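Local coordinates for protein acyl-CoA dehydrogenase FadE3 (Mycobacterium smegmatis, PDB 4IV6) that belongs to the acyl-CoA dehydrogenase family of flavoproteins, binds dihydroflavine-adenine dinucleotide and assembles from four copies of its chain, at residues B[75-80]-B[256-261]; B[160-165]-B[210-215]; B[185-190]-B[224-229]; B[312-317]-B[381-386]. All blocks are in the same frame, centred on the assembly; numbering follows the deposited sequence.

Interaction 1. Residues B[75-80]-B[256-261]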
loop_
_atom_site.group_PDB
_atom_site.type_symbol
_atom_site.label_atom_id
_atom_site.label_comp_id
_atom_site.label_asym_id
_atom_site.label_seq_id
_atom_site.Cartn_x
_atom_site.Cartn_y
_atom_site.Cartn_z
ATOM N N ALA B 75 -2.498 -16.639 -24.120
ATOM C CA ALA B 75 -2.284 -15.189 -24.068
ATOM C C ALA B 75 -1.203 -14.827 -23.035
ATOM O O ALA B 75 -0.330 -13.990 -23.289
ATOM C CB ALA B 75 -3.598 -14.481 -23.773
ATOM N N GLU B 76 -1.206 -15.527 -21.907
ATOM C CA GLU B 76 -0.238 -15.282 -20.859
ATOM C C GLU B 76 1.183 -15.648 -21.339
ATOM O O GLU B 76 2.117 -14.907 -21.092
ATOM C CB GLU B 76 -0.608 -16.077 -19.611
ATOM C CG GLU B 76 0.401 -15.951 -18.472
ATOM C CD GLU B 76 0.085 -16.854 -17.298
ATOM O OE1 GLU B 76 0.421 -18.052 -17.396
ATOM O OE2 GLU B 76 -0.459 -16.348 -16.277
ATOM N N GLU B 77 1.327 -16.779 -22.038
ATOM C CA GLU B 77 2.624 -17.205 -22.535
ATOM C C GLU B 77 3.185 -16.196 -23.498
ATOM O O GLU B 77 4.364 -15.851 -23.426
ATOM C CB GLU B 77 2.559 -18.548 -23.247
ATOM C CG GLU B 77 2.379 -19.761 -22.351
ATOM C CD GLU B 77 3.476 -19.986 -21.321
ATOM O OE1 GLU B 77 4.673 -19.591 -21.505
ATOM O OE2 GLU B 77 3.086 -20.568 -20.286
ATOM N N LEU B 78 2.341 -15.743 -24.417
ATOM C CA LEU B 78 2.737 -14.728 -25.385
ATOM C C LEU B 78 3.227 -13.479 -24.687
ATOM O O LEU B 78 4.318 -12.962 -25.011
ATOM C CB LEU B 78 1.573 -14.392 -26.306
ATOM C CG LEU B 78 1.231 -15.402 -27.381
ATOM C CD1 LEU B 78 -0.004 -14.943 -28.100
ATOM C CD2 LEU B 78 2.376 -15.544 -28.363
ATOM N N ALA B 79 2.434 -13.008 -23.717
ATOM C CA ALA B 79 2.758 -11.760 -22.994
ATOM C C ALA B 79 3.988 -11.854 -22.136
ATOM O O ALA B 79 4.726 -10.868 -21.998
ATOM C CB ALA B 79 1.580 -11.272 -22.168
ATOM N N ARG B 80 4.224 -13.036 -21.565
ATOM C CA ARG B 80 5.445 -13.313 -20.877
ATOM C C ARG B 80 6.673 -13.015 -21.756
ATOM O O ARG B 80 7.632 -12.388 -21.307
ATOM C CB ARG B 80 5.431 -14.759 -20.415
ATOM C CG ARG B 80 6.665 -15.246 -19.675
ATOM C CD ARG B 80 6.498 -16.755 -19.422
ATOM N NE ARG B 80 7.782 -17.321 -19.049
ATOM C CZ ARG B 80 8.681 -17.827 -19.879
ATOM N NH1 ARG B 80 9.803 -18.263 -19.360
ATOM N NH2 ARG B 80 8.449 -18.004 -21.170
ATOM N N VAL B 256 3.159 -10.716 -18.153
ATOM C CA VAL B 256 4.197 -9.733 -17.871
ATOM C C VAL B 256 4.742 -9.913 -16.433
ATOM O O VAL B 256 5.947 -9.916 -16.209
ATOM C CB VAL B 256 3.716 -8.289 -18.116
ATOM C CG1 VAL B 256 4.744 -7.286 -17.619
ATOM C CG2 VAL B 256 3.488 -8.060 -19.601
ATOM N N ALA B 257 3.841 -10.115 -15.481
ATOM C CA ALA B 257 4.230 -10.446 -14.109
ATOM C C ALA B 257 5.102 -11.698 -14.010
ATOM O O ALA B 257 6.091 -11.689 -13.254
ATOM C CB ALA B 257 3.002 -10.596 -13.236
ATOM N N ARG B 258 4.771 -12.755 -14.761
ATOM C CA ARG B 258 5.553 -13.998 -14.720
ATOM C C ARG B 258 6.965 -13.690 -15.180
ATOM O O ARG B 258 7.924 -14.144 -14.576
ATOM C CB ARG B 258 4.970 -15.115 -15.592
ATOM C CG ARG B 258 3.833 -15.907 -14.941
ATOM C CD ARG B 258 3.240 -16.925 -15.911
ATOM N NE ARG B 258 4.263 -17.886 -16.276
ATOM C CZ ARG B 258 4.192 -18.730 -17.295
ATOM N NH1 ARG B 258 3.132 -18.777 -18.056
ATOM N NH2 ARG B 258 5.216 -19.525 -17.563
ATOM N N ALA B 259 7.081 -12.866 -16.219
ATOM C CA ALA B 259 8.400 -12.532 -16.784
ATOM C C ALA B 259 9.236 -11.716 -15.786
ATOM O O ALA B 259 10.399 -12.003 -15.567
ATOM C CB ALA B 259 8.262 -11.787 -18.103
ATOM N N ALA B 260 8.645 -10.683 -15.196
ATOM C CA ALA B 260 9.360 -9.867 -14.239
ATOM C C ALA B 260 9.773 -10.688 -13.001
ATOM O O ALA B 260 10.915 -10.619 -12.550
ATOM C CB ALA B 260 8.495 -8.687 -13.832
ATOM N N PHE B 261 8.838 -11.467 -12.471
ATOM C CA PHE B 261 9.123 -12.338 -11.337
ATOM C C PHE B 261 10.206 -13.378 -11.620
ATOM O O PHE B 261 11.135 -13.539 -10.818
ATOM C CB PHE B 261 7.864 -13.035 -10.833
ATOM C CG PHE B 261 8.126 -13.938 -9.660
ATOM C CD1 PHE B 261 8.502 -13.388 -8.441
ATOM C CD2 PHE B 261 8.059 -15.304 -9.788
ATOM C CE1 PHE B 261 8.775 -14.196 -7.336
ATOM C CE2 PHE B 261 8.324 -16.125 -8.689
ATOM C CZ PHE B 261 8.686 -15.568 -7.467
#
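Arg258 pushes one terminal nitrogen between two successive carboxylates of the neighbouring helix, building a buried salt-bridge network of three residues. The bond from Arg258 NH1 to Glu77 OE2 measures 2.9 Å and is almost straight, 177° at the hydrogen. The same Arg258 NH1 gives to Glu76 OE1, also at 2.9 Å, along a more bent path. Both oxygens lie close to the guanidinium plane, yet each is met from above its own carboxylate, because the acids stand steeply against the arginine. While its edge is held in this way, one face of the Arg258 group receives a methylene: Arg80 CD lies 3.6 Å from Arg258 NH2. Arg80 NE and Arg258 NH2 are only 3.7 Å apart, a proximity of like charges that the surrounding acids would be expected to offset.

Torsions set up this meeting. Glu76 runs out extended, CG anti to its backbone N, whereas Glu77 starts away from the partner helix and folds back at chi2 (-60°); Arg258 turns at chi3. The helices also touch directly, the methyl Ala259 CB lying 3.3 Å from the carbonyl Arg80 O. In the next shell, Thr254 and Arg299 hold Glu76 OE2, His19 holds Glu77 OE1, and Arg80 makes salt bridges to Glu23 and Glu262. Ile388 of the second subunit packs on Arg258.

The two helical segments cross at -46° with axes 8.1 Å apart. The result is a charged helix-helix junction between the N-terminal and C-terminal helical domains of the acyl-CoA dehydrogenase fold.

Interaction 2. Residues B[160-165]-B[210-215]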
loop_
_atom_site.group_PDB
_atom_site.type_symbol
_atom_site.label_atom_id
_atom_site.label_comp_id
_atom_site.label_asym_id
_atom_site.label_seq_id
_atom_site.Cartn_x
_atom_site.Cartn_y
_atom_site.Cartn_z
ATOM N N ASN B 160 -3.455 -2.057 -33.668
ATOM C CA ASN B 160 -3.394 -2.853 -34.877
ATOM C C ASN B 160 -4.271 -2.321 -36.019
ATOM O O ASN B 160 -4.659 -3.077 -36.909
ATOM C CB ASN B 160 -3.772 -4.293 -34.582
ATOM C CG ASN B 160 -3.060 -4.860 -33.382
ATOM O OD1 ASN B 160 -1.893 -5.216 -33.447
ATOM N ND2 ASN B 160 -3.790 -5.020 -32.305
ATOM N N ALA B 161 -4.565 -1.021 -36.020
ATOM C CA ALA B 161 -5.435 -0.435 -37.034
ATOM C C ALA B 161 -4.915 -0.505 -38.460
ATOM O O ALA B 161 -5.719 -0.542 -39.400
ATOM C CB ALA B 161 -5.761 1.008 -36.677
ATOM N N ARG B 162 -3.605 -0.494 -38.639
ATOM C CA ARG B 162 -2.993 -0.515 -39.972
ATOM C C ARG B 162 -2.984 -1.949 -40.532
ATOM O O ARG B 162 -3.340 -2.192 -41.681
ATOM C CB ARG B 162 -1.561 0.040 -39.894
ATOM C CG ARG B 162 -0.944 0.456 -41.219
ATOM C CD ARG B 162 0.394 1.205 -41.089
ATOM N NE ARG B 162 0.360 2.363 -40.162
ATOM C CZ ARG B 162 -0.204 3.545 -40.418
ATOM N NH1 ARG B 162 -0.836 3.792 -41.572
ATOM N NH2 ARG B 162 -0.147 4.506 -39.510
ATOM N N ARG B 163 -2.605 -2.896 -39.691
ATOM C CA ARG B 163 -2.494 -4.303 -40.095
ATOM C C ARG B 163 -3.867 -5.000 -40.149
ATOM O O ARG B 163 -3.977 -6.054 -40.747
ATOM C CB ARG B 163 -1.601 -5.083 -39.120
ATOM C CG ARG B 163 -0.138 -4.632 -38.908
ATOM C CD ARG B 163 0.475 -4.064 -40.138
ATOM N NE ARG B 163 1.924 -3.815 -40.162
ATOM C CZ ARG B 163 2.641 -2.894 -39.495
ATOM N NH1 ARG B 163 2.158 -2.133 -38.488
ATOM N NH2 ARG B 163 3.931 -2.793 -39.819
ATOM N N SER B 164 -4.898 -4.432 -39.500
ATOM C CA SER B 164 -6.229 -5.021 -39.478
ATOM C C SER B 164 -7.108 -4.458 -40.591
ATOM O O SER B 164 -7.356 -3.248 -40.643
ATOM C CB SER B 164 -6.930 -4.770 -38.144
ATOM O OG SER B 164 -6.222 -5.366 -37.083
ATOM N N ASP B 165 -7.609 -5.317 -41.463
ATOM C CA ASP B 165 -8.478 -4.819 -42.513
ATOM C C ASP B 165 -9.981 -4.979 -42.253
ATOM O O ASP B 165 -10.785 -4.683 -43.135
ATOM C CB ASP B 165 -8.050 -5.408 -43.844
ATOM C CG ASP B 165 -6.765 -4.751 -44.361
ATOM O OD1 ASP B 165 -6.308 -3.720 -43.789
ATOM O OD2 ASP B 165 -6.213 -5.253 -45.337
ATOM N N GLU B 210 1.284 -1.114 -33.673
ATOM C CA GLU B 210 0.848 0.261 -33.890
ATOM C C GLU B 210 -0.479 0.521 -33.173
ATOM O O GLU B 210 -1.297 -0.371 -33.079
ATOM C CB GLU B 210 0.760 0.578 -35.387
ATOM C CG GLU B 210 -0.473 0.068 -36.150
ATOM C CD GLU B 210 -0.480 -1.424 -36.480
ATOM O OE1 GLU B 210 0.417 -2.174 -36.022
ATOM O OE2 GLU B 210 -1.395 -1.856 -37.218
ATOM N N SER B 211 -0.636 1.726 -32.621
ATOM C CA SER B 211 -1.921 2.261 -32.198
ATOM C C SER B 211 -2.125 3.572 -32.910
ATOM O O SER B 211 -1.207 4.398 -32.943
ATOM C CB SER B 211 -1.971 2.459 -30.691
ATOM O OG SER B 211 -1.923 1.166 -30.070
ATOM N N CYS B 212 -3.306 3.753 -33.480
ATOM C CA CYS B 212 -3.542 4.823 -34.439
ATOM C C CYS B 212 -4.764 5.698 -34.205
ATOM O O CYS B 212 -5.766 5.266 -33.607
ATOM C CB CYS B 212 -3.692 4.199 -35.824
ATOM S SG CYS B 212 -2.298 3.159 -36.332
ATOM N N GLU B 213 -4.668 6.915 -34.716
ATOM C CA GLU B 213 -5.826 7.749 -34.939
ATOM C C GLU B 213 -6.490 7.401 -36.269
ATOM O O GLU B 213 -5.811 7.231 -37.277
ATOM C CB GLU B 213 -5.475 9.228 -34.918
ATOM C CG GLU B 213 -6.709 10.123 -34.899
ATOM C CD GLU B 213 -6.340 11.604 -34.881
ATOM O OE1 GLU B 213 -6.589 12.342 -35.860
ATOM O OE2 GLU B 213 -5.722 11.997 -33.887
ATOM N N LEU B 214 -7.806 7.271 -36.222
ATOM C CA LEU B 214 -8.651 7.019 -37.372
ATOM C C LEU B 214 -9.554 8.222 -37.655
ATOM O O LEU B 214 -10.198 8.748 -36.749
ATOM C CB LEU B 214 -9.578 5.848 -37.129
ATOM C CG LEU B 214 -9.034 4.565 -36.508
ATOM C CD1 LEU B 214 -10.148 3.530 -36.488
ATOM C CD2 LEU B 214 -7.813 4.048 -37.242
ATOM N N ASN B 215 -9.669 8.585 -38.926
ATOM C CA ASN B 215 -10.538 9.670 -39.352
ATOM C C ASN B 215 -11.433 9.207 -40.479
ATOM O O ASN B 215 -10.935 8.699 -41.464
ATOM C CB ASN B 215 -9.676 10.861 -39.766
ATOM C CG ASN B 215 -9.172 11.609 -38.568
ATOM O OD1 ASN B 215 -9.929 12.356 -37.945
ATOM N ND2 ASN B 215 -7.916 11.426 -38.224
HETATM O O HOH W 1 -0.338 -4.900 -35.429
#
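In the beta-rich middle domain of the acyl-CoA dehydrogenase fold, a tight turn leaving strand 148-159 is tied to the start of strand 211-216 by the carboxylate of Glu210. Ser211, facing away from the turn, touches the bound dihydroflavine-adenine dinucleotide. Residues 161-163 have helical backbone angles, so the successive amides of Arg162 and Arg163 can turn to one acceptor.

Hydrogen bonds from backbone amides come first. Asn160 N donates to Glu210 O at 2.8 Å, nearly along the C=O axis. Glu210 OE2 then takes the amide of Arg163 at 2.9 Å, met nearly along the C-O axis, and weakly that of Arg162. The side chain can curl over the turn because CG sits in the crowded position between backbone N and carbonyl carbon (chi1 78°) and the chain bends again at chi2 (-76°). Within the turn, Asn160 O accepts both the amide and the hydroxyl of Ser164.

Charge adds a second grip. Arg163 NH1 reaches Glu210 OE1 at 3.0 Å in a salt bridge whose hydrogen bond is weak, the acid lying at the guanidinium edge. Arg163 also makes a cation-pi contact with Tyr39, and Arg162 turns its charge to Asp200. With both oxygens engaged, Glu210 probably stays ionised although buried.

The apolar part is small: Ala161 CB rests 3.7 Å from Leu214 CD2 and 3.9 Å from Cys212 CB.

A water links the two segments, donating to Asn160 OD1 at 2.5 Å and to Glu210 OE1 at 2.9 Å.

Interaction 3. Residues B[185-190]-B[224-229]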
loop_
_atom_site.group_PDB
_atom_site.type_symbol
_atom_site.label_atom_id
_atom_site.label_comp_id
_atom_site.label_asym_id
_atom_site.label_seq_id
_atom_site.Cartn_x
_atom_site.Cartn_y
_atom_site.Cartn_z
ATOM N N SER B 185 -24.485 1.576 -32.217
ATOM C CA SER B 185 -24.387 0.285 -32.862
ATOM C C SER B 185 -22.943 -0.025 -33.159
ATOM O O SER B 185 -22.069 0.825 -32.994
ATOM C CB SER B 185 -25.174 0.282 -34.186
ATOM O OG SER B 185 -26.502 0.731 -33.972
ATOM N N ILE B 186 -22.695 -1.244 -33.607
ATOM C CA ILE B 186 -21.377 -1.640 -34.059
ATOM C C ILE B 186 -21.458 -2.016 -35.534
ATOM O O ILE B 186 -22.340 -2.775 -35.933
ATOM C CB ILE B 186 -20.853 -2.802 -33.231
ATOM C CG1 ILE B 186 -20.589 -2.346 -31.780
ATOM C CG2 ILE B 186 -19.586 -3.372 -33.865
ATOM C CD1 ILE B 186 -20.266 -3.503 -30.842
ATOM N N LEU B 187 -20.563 -1.452 -36.336
ATOM C CA LEU B 187 -20.485 -1.751 -37.752
ATOM C C LEU B 187 -19.147 -2.405 -38.032
ATOM O O LEU B 187 -18.123 -2.017 -37.447
ATOM C CB LEU B 187 -20.612 -0.478 -38.609
ATOM C CG LEU B 187 -21.824 0.464 -38.460
ATOM C CD1 LEU B 187 -21.803 1.524 -39.565
ATOM C CD2 LEU B 187 -23.140 -0.254 -38.481
ATOM N N LEU B 188 -19.158 -3.404 -38.913
ATOM C CA LEU B 188 -17.949 -4.079 -39.345
ATOM C C LEU B 188 -17.463 -3.353 -40.594
ATOM O O LEU B 188 -17.999 -3.525 -41.644
ATOM C CB LEU B 188 -18.241 -5.551 -39.664
ATOM C CG LEU B 188 -18.957 -6.308 -38.541
ATOM C CD1 LEU B 188 -19.354 -7.692 -38.984
ATOM C CD2 LEU B 188 -18.050 -6.377 -37.347
ATOM N N VAL B 189 -16.439 -2.537 -40.444
ATOM C CA VAL B 189 -15.967 -1.624 -41.475
ATOM C C VAL B 189 -14.664 -2.110 -42.093
ATOM O O VAL B 189 -13.670 -2.307 -41.389
ATOM C CB VAL B 189 -15.710 -0.252 -40.824
ATOM C CG1 VAL B 189 -15.221 0.771 -41.846
ATOM C CG2 VAL B 189 -17.004 0.217 -40.167
ATOM N N GLU B 190 -14.676 -2.278 -43.404
ATOM C CA GLU B 190 -13.466 -2.533 -44.155
ATOM C C GLU B 190 -12.749 -1.212 -44.521
ATOM O O GLU B 190 -13.273 -0.117 -44.316
ATOM C CB GLU B 190 -13.792 -3.339 -45.434
ATOM C CG GLU B 190 -14.546 -4.617 -45.132
ATOM C CD GLU B 190 -14.817 -5.463 -46.370
ATOM O OE1 GLU B 190 -14.515 -5.041 -47.499
ATOM O OE2 GLU B 190 -15.330 -6.556 -46.208
ATOM N N SER B 224 -25.388 -3.704 -44.701
ATOM C CA SER B 224 -25.080 -5.067 -44.238
ATOM C C SER B 224 -23.853 -5.130 -43.314
ATOM O O SER B 224 -23.594 -6.156 -42.687
ATOM C CB SER B 224 -24.892 -5.991 -45.451
ATOM O OG SER B 224 -23.709 -5.649 -46.166
ATOM N N SER B 225 -23.104 -4.033 -43.199
ATOM C CA SER B 225 -21.977 -3.983 -42.258
ATOM C C SER B 225 -22.423 -3.982 -40.798
ATOM O O SER B 225 -21.603 -4.205 -39.913
ATOM C CB SER B 225 -21.123 -2.734 -42.500
ATOM O OG SER B 225 -21.883 -1.567 -42.260
ATOM N N LEU B 226 -23.699 -3.695 -40.550
ATOM C CA LEU B 226 -24.238 -3.667 -39.199
ATOM C C LEU B 226 -24.017 -5.003 -38.540
ATOM O O LEU B 226 -24.282 -6.044 -39.135
ATOM C CB LEU B 226 -25.746 -3.350 -39.207
ATOM C CG LEU B 226 -26.426 -3.386 -37.833
ATOM C CD1 LEU B 226 -25.881 -2.337 -36.853
ATOM C CD2 LEU B 226 -27.927 -3.242 -37.986
ATOM N N LEU B 227 -23.512 -4.998 -37.315
ATOM C CA LEU B 227 -23.368 -6.248 -36.562
ATOM C C LEU B 227 -24.713 -6.570 -35.943
ATOM O O LEU B 227 -25.178 -5.858 -35.065
ATOM C CB LEU B 227 -22.300 -6.126 -35.475
ATOM C CG LEU B 227 -22.122 -7.357 -34.567
ATOM C CD1 LEU B 227 -21.517 -8.528 -35.334
ATOM C CD2 LEU B 227 -21.256 -6.982 -33.378
ATOM N N GLY B 228 -25.313 -7.650 -36.395
ATOM C CA GLY B 228 -26.649 -8.078 -35.973
ATOM C C GLY B 228 -27.718 -7.502 -36.884
ATOM O O GLY B 228 -27.408 -6.767 -37.835
ATOM N N ASP B 229 -28.977 -7.826 -36.583
ATOM C CA ASP B 229 -30.105 -7.382 -37.396
ATOM C C ASP B 229 -30.641 -6.012 -37.013
ATOM O O ASP B 229 -31.275 -5.388 -37.838
ATOM C CB ASP B 229 -31.265 -8.381 -37.315
ATOM C CG ASP B 229 -30.901 -9.743 -37.852
ATOM O OD1 ASP B 229 -30.106 -9.836 -38.798
ATOM O OD2 ASP B 229 -31.416 -10.724 -37.313
HETATM O O HOH W 2 -24.500 -3.552 -33.573
#
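Leu227 O accepts from two donors, Gln237 NE2 and a water 2.8 Å from Leu227 O; that water, which has other acceptors within reach, also takes the hydrogen of Ile186 N. Ser225 O is held by one N-H bond and a weaker CA-H contact. Leu188 N donates to Ser225 O at 2.8 Å along a line that is practically straight, 178° at the hydrogen, though it arrives from above the carbonyl plane. Leu187 CA lends its hydrogen to the same Ser225 O from 3.5 Å. One step along, Leu227 N returns a bond of 2.9 Å to Ile186 O, this time in the carbonyl plane.

Leu187 and Leu226 are thus a non-hydrogen-bonded antiparallel pair, a single beta bridge that lets the loop before helix 234-270 lie along the edge of strand 184-190 away from strand 166-172.

Side chains alternate across this seam. Ile186 and Leu227 lie side by side and point the same way, Ile186 CG2 being 4.0 Å from Leu227 CD2; Leu98 and Phe102 of helix 83-102 also pack on Leu227. Leu187 and Leu226 instead cross obliquely, and Tyr149 touches both. Leu226 has CG anti to its backbone N (chi1 176°), which brings its end back to the strand, CD1 lying 3.8 Å from Leu187 CD2 and 3.8 Å from Ser185 CB. The hydroxyl of Ser225 turns to Pro222 O, while its CB sits 3.3 Å from Leu188 O.

Interaction 4. Residues B[312-317]-B[381-386]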
loop_
_atom_site.group_PDB
_atom_site.type_symbol
_atom_site.label_atom_id
_atom_site.label_comp_id
_atom_site.label_asym_id
_atom_site.label_seq_id
_atom_site.Cartn_x
_atom_site.Cartn_y
_atom_site.Cartn_z
ATOM N N GLY B 312 -20.228 -21.718 -18.567
ATOM C CA GLY B 312 -21.474 -21.059 -18.938
ATOM C C GLY B 312 -22.074 -20.313 -17.771
ATOM O O GLY B 312 -23.203 -19.853 -17.846
ATOM N N GLN B 313 -21.320 -20.188 -16.685
ATOM C CA GLN B 313 -21.793 -19.470 -15.509
ATOM C C GLN B 313 -21.562 -17.965 -15.703
ATOM O O GLN B 313 -20.760 -17.556 -16.532
ATOM C CB GLN B 313 -21.067 -19.964 -14.250
ATOM C CG GLN B 313 -21.582 -21.304 -13.725
ATOM C CD GLN B 313 -20.545 -22.096 -12.931
ATOM O OE1 GLN B 313 -19.515 -21.566 -12.493
ATOM N NE2 GLN B 313 -20.813 -23.388 -12.754
ATOM N N ARG B 314 -22.272 -17.151 -14.943
ATOM C CA ARG B 314 -22.034 -15.716 -14.959
ATOM C C ARG B 314 -20.586 -15.429 -14.557
ATOM O O ARG B 314 -20.069 -15.991 -13.601
ATOM C CB ARG B 314 -23.010 -14.988 -14.045
ATOM C CG ARG B 314 -22.945 -15.393 -12.580
ATOM C CD ARG B 314 -24.254 -14.982 -11.929
ATOM N NE ARG B 314 -24.209 -15.010 -10.476
ATOM C CZ ARG B 314 -25.089 -14.376 -9.700
ATOM N NH1 ARG B 314 -26.079 -13.663 -10.248
ATOM N NH2 ARG B 314 -24.973 -14.430 -8.378
ATOM N N CYS B 315 -19.930 -14.612 -15.358
ATOM C CA CYS B 315 -18.504 -14.347 -15.207
ATOM C C CYS B 315 -18.153 -12.905 -15.524
ATOM O O CYS B 315 -16.967 -12.584 -15.620
ATOM C CB CYS B 315 -17.729 -15.249 -16.167
ATOM S SG CYS B 315 -18.171 -14.840 -17.871
ATOM N N ASP B 316 -19.159 -12.030 -15.681
ATOM C CA ASP B 316 -18.889 -10.668 -16.103
ATOM C C ASP B 316 -18.133 -9.882 -15.011
ATOM O O ASP B 316 -17.134 -9.219 -15.289
ATOM C CB ASP B 316 -20.164 -9.939 -16.602
ATOM C CG ASP B 316 -21.280 -9.865 -15.562
ATOM O OD1 ASP B 316 -21.197 -10.440 -14.443
ATOM O OD2 ASP B 316 -22.278 -9.201 -15.887
ATOM N N MET B 317 -18.582 -9.992 -13.776
ATOM C CA MET B 317 -17.902 -9.350 -12.645
ATOM C C MET B 317 -16.522 -9.993 -12.412
ATOM O O MET B 317 -15.537 -9.309 -12.147
ATOM C CB MET B 317 -18.755 -9.451 -11.388
ATOM C CG MET B 317 -18.126 -8.803 -10.145
ATOM S SD MET B 317 -19.218 -8.977 -8.715
ATOM C CE MET B 317 -18.822 -10.601 -8.128
ATOM N N VAL B 381 -23.385 -5.022 -6.117
ATOM C CA VAL B 381 -24.710 -4.676 -5.608
ATOM C C VAL B 381 -25.832 -5.432 -6.357
ATOM O O VAL B 381 -26.770 -5.943 -5.733
ATOM C CB VAL B 381 -24.904 -3.144 -5.618
ATOM C CG1 VAL B 381 -26.394 -2.760 -5.456
ATOM C CG2 VAL B 381 -24.037 -2.527 -4.523
ATOM N N ALA B 382 -25.699 -5.539 -7.665
ATOM C CA ALA B 382 -26.685 -6.235 -8.481
ATOM C C ALA B 382 -26.746 -7.701 -8.063
ATOM O O ALA B 382 -27.814 -8.287 -7.960
ATOM C CB ALA B 382 -26.323 -6.147 -9.954
ATOM N N ARG B 383 -25.577 -8.279 -7.819
ATOM C CA ARG B 383 -25.459 -9.668 -7.418
ATOM C C ARG B 383 -25.719 -9.973 -5.970
ATOM O O ARG B 383 -26.090 -11.104 -5.654
ATOM C CB ARG B 383 -24.053 -10.134 -7.724
ATOM C CG ARG B 383 -23.755 -10.106 -9.214
ATOM C CD ARG B 383 -23.222 -11.419 -9.575
ATOM N NE ARG B 383 -22.624 -11.484 -10.885
ATOM C CZ ARG B 383 -21.568 -12.241 -11.144
ATOM N NH1 ARG B 383 -21.047 -12.974 -10.181
ATOM N NH2 ARG B 383 -21.079 -12.277 -12.367
ATOM N N GLY B 384 -25.478 -8.997 -5.089
ATOM C CA GLY B 384 -25.607 -9.203 -3.646
ATOM C C GLY B 384 -24.326 -9.761 -3.006
ATOM O O GLY B 384 -24.326 -10.155 -1.855
ATOM N N GLY B 385 -23.226 -9.771 -3.740
ATOM C CA GLY B 385 -21.946 -10.135 -3.175
ATOM C C GLY B 385 -21.211 -11.079 -4.089
ATOM O O GLY B 385 -21.494 -11.127 -5.279
ATOM N N LEU B 386 -20.286 -11.835 -3.526
ATOM C CA LEU B 386 -19.527 -12.799 -4.312
ATOM C C LEU B 386 -20.334 -14.087 -4.488
ATOM O O LEU B 386 -21.164 -14.432 -3.664
ATOM C CB LEU B 386 -18.187 -13.149 -3.634
ATOM C CG LEU B 386 -17.140 -12.061 -3.433
ATOM C CD1 LEU B 386 -15.869 -12.677 -2.846
ATOM C CD2 LEU B 386 -16.801 -11.373 -4.741
HETATM O O HOH W 3 -26.984 -13.174 -7.212
HETATM O O HOH W 4 -23.039 -9.311 -12.879
#
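Arg314 has CG in the crowded position between its backbone N and carbonyl carbon (chi1 60°) and then runs extended, whereas Arg383 bends at chi2 (-129°); together these torsions bring the two arginines tip to tip in a stack. Their guanidinium planes are only 14° apart, with centres separated by 4.3 Å. The overlap is offset: Arg383 CD sits over the centre of the Arg314 group, 3.5 Å from Arg314 CZ, while Arg314 CG lies over one face of Arg383. Met317 CB covers the opposite face, so that the Arg383 group is layered between two aliphatic segments.

Its edge is given to Asp316. Arg383 NH2 donates to Asp316 OD1 at 2.8 Å in a salt bridge, the carboxylate nearly coplanar with the guanidinium. Asp316 OD1 also accepts the amide of Met317 at 2.7 Å and a hydrogen from a water that in turn takes one from Arg383 NE.

This cluster joins the N-terminal start of helix 316-340 to the C-terminal end of helix 369-383 in the C-terminal helical domain. Cys315 is the N-cap of the former, after a Schellman motif at Gly312 has closed helix 282-310; Gly384, with positive phi, follows the latter. Stacking of like charges is probably eased by acids nearby, since Asp387 pairs with Arg314 NE and Glu318 with Arg383 NH1.

A second water accepts from Arg314 NH2 and donates to Arg383 O. Leu386, which packs on Leu295 of the second subunit, brings CD2 within 4.0 Å of Met317 CE.

In the fold
Interactions 1, 2 and 3 are buried, whereas interaction 4 is only partly so, and its stacked arginines use water and nearby acids where interaction 1 uses a buried network of carboxylates and arginine. Interactions 1 and 4 both belong to the helical parts and touch the second subunit; the first packs the last turns of helix 68-81 against the middle of helix 234-270, the other joins helix ends. Interaction 2 lies within the middle domain, and interaction 3 ties one of its strands to the loop leading into helix 234-270; they meet where Asp165 packs on Glu190. One glutamate does most of the work in interaction 2, backbone bonds and leucines in interaction 3.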